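Halohydrin dehalogenase (PDB 4IY1) probably catalyses the reversible loss of halide from vicinal halohydrins to form epoxides, which it can also open with nucleophiles such as cyanide. Local coordinates at residues A65-L70 with A116-R121. The protein carries 37 engineered substitutions. Residues are numbered along the deposited sequence; the frame is centred on the assembly and turned at random.
Engineered in segment 65-70: Leu70 (natural residue Tyr). Engineered in segment 116-121: Arg121 (natural residue Lys).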
# COMPACT_ATOMS: atom_id res chain seq x y z
N ALA B 65 25.31 27.59 6.41
CA ALA B 65 26.60 27.40 7.06
C ALA B 65 27.42 26.30 6.37
O ALA B 65 28.62 26.45 6.15
CB ALA B 65 26.41 27.11 8.54
N VAL B 66 26.76 25.21 5.97
CA VAL B 66 27.41 24.13 5.24
C VAL B 66 27.77 24.61 3.85
O VAL B 66 28.84 24.28 3.32
CB VAL B 66 26.50 22.88 5.09
CG1 VAL B 66 27.15 21.85 4.19
CG2 VAL B 66 26.15 22.28 6.46
N THR B 67 26.83 25.30 3.21
CA THR B 67 27.07 25.82 1.87
C THR B 67 28.25 26.80 1.83
O THR B 67 29.07 26.77 0.91
CB THR B 67 25.80 26.48 1.28
OG1 THR B 67 24.75 25.51 1.18
CG2 THR B 67 26.08 27.04 -0.12
N SER B 68 28.36 27.64 2.87
CA SER B 68 29.50 28.56 2.98
C SER B 68 30.80 27.79 3.05
O SER B 68 31.67 27.96 2.22
CB SER B 68 29.39 29.45 4.22
OG SER B 68 28.35 30.39 4.09
N ALA B 69 30.90 26.93 4.06
CA ALA B 69 32.14 26.21 4.35
C ALA B 69 32.51 25.15 3.31
O ALA B 69 33.63 25.14 2.81
CB ALA B 69 32.07 25.60 5.74
N LEU B 70 31.57 24.26 2.97
CA LEU B 70 31.91 23.01 2.29
C LEU B 70 31.54 22.96 0.83
O LEU B 70 31.81 21.97 0.18
CB LEU B 70 31.31 21.79 3.01
CG LEU B 70 31.77 21.56 4.45
CD1 LEU B 70 31.09 20.36 5.12
CD2 LEU B 70 33.28 21.43 4.51
N ALA B 116 16.33 22.99 -1.57
CA ALA B 116 15.80 22.52 -2.84
C ALA B 116 16.20 23.44 -4.02
O ALA B 116 16.41 22.98 -5.15
CB ALA B 116 14.29 22.39 -2.73
N SER B 117 16.33 24.73 -3.77
CA SER B 117 16.45 25.62 -4.91
C SER B 117 17.88 25.61 -5.47
O SER B 117 18.05 25.57 -6.69
CB SER B 117 15.91 27.03 -4.60
OG SER B 117 16.77 27.70 -3.71
N GLN B 118 18.89 25.42 -4.62
CA GLN B 118 20.24 25.13 -5.15
C GLN B 118 20.38 23.79 -5.88
O GLN B 118 20.94 23.73 -6.98
CB GLN B 118 21.35 25.34 -4.12
CG GLN B 118 21.25 24.54 -2.84
CD GLN B 118 22.62 24.22 -2.24
OE1 GLN B 118 23.36 23.37 -2.76
NE2 GLN B 118 22.95 24.86 -1.13
N MET B 119 19.74 22.75 -5.37
CA MET B 119 19.79 21.45 -6.05
C MET B 119 19.15 21.57 -7.43
O MET B 119 19.61 20.97 -8.42
CB MET B 119 19.06 20.38 -5.25
CG MET B 119 19.77 20.01 -3.94
SD MET B 119 18.95 18.62 -3.15
CE MET B 119 20.09 18.25 -1.79
N LYS B 120 18.05 22.31 -7.48
CA LYS B 120 17.29 22.46 -8.74
C LYS B 120 18.13 23.27 -9.75
O LYS B 120 18.21 22.91 -10.93
CB LYS B 120 15.95 23.14 -8.47
CG LYS B 120 14.85 22.19 -8.00
CD LYS B 120 13.70 22.94 -7.36
CE LYS B 120 12.98 23.83 -8.36
NZ LYS B 120 11.78 24.51 -7.76
N ARG B 121 18.68 24.38 -9.31
CA ARG B 121 19.63 25.13 -10.14
C ARG B 121 20.75 24.22 -10.70
O ARG B 121 21.00 24.22 -11.90
CB ARG B 121 20.24 26.30 -9.33
CG ARG B 121 19.25 27.42 -9.03
CD ARG B 121 19.95 28.69 -8.58
NE ARG B 121 20.45 28.60 -7.22
CZ ARG B 121 19.76 28.95 -6.15
NH1 ARG B 121 18.55 29.48 -6.27
NH2 ARG B 121 20.27 28.78 -4.94
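A single polar bridge between Thr67 and Gln118 joins two neighbouring helices, 59-70 and 94-122, near the C-terminal ends of both. The helices stand well apart here: the nearest alpha carbons, Thr67 CA and Gln118 CA, are 9.8 Å from each other, and only 61 Å² is buried, all of it by this one pair. The two side chains reach for each other from opposite directions. Gln118 suits the longer part of the span, since its chain runs extended beyond CG and carries an amide at its end, although CG itself sits between the backbone N and the carbonyl carbon (chi1 58°). Its NE2 gives a weak hydrogen bond to Thr67 OG1, 3.0 Å long but bent to 131° at the hydrogen. Thr67 CG2 lies 3.9 Å from the same NE2, so the amide nitrogen meets the methyl branch as well as the hydroxyl.

Threonine fits its helical site because OG1, beside the backbone N (chi1 -61°), can turn back to the carbonyl of Ile63 one turn earlier, its stronger polar partner, while still accepting from the amide. The other end of the buried amide is also satisfied: Gln118 OE1 accepts from the backbone N of Val73, in the link that leads to strand 75-79. The glutamine thus joins helix 94-122 chiefly to that link, and only weakly to the neighbouring helix. On the same helix, Lys120 NZ forms a salt bridge with Asp90 of the second subunit. Helix 59-70 leads into strand 75-79 and helix 94-122 from it toward strand 126-130, so the contact joins successive helices of the parallel sheet (order 3-2-1-4-5-6-7) in the Rossmann-type fold of the short-chain dehydrogenase/reductase superfamily.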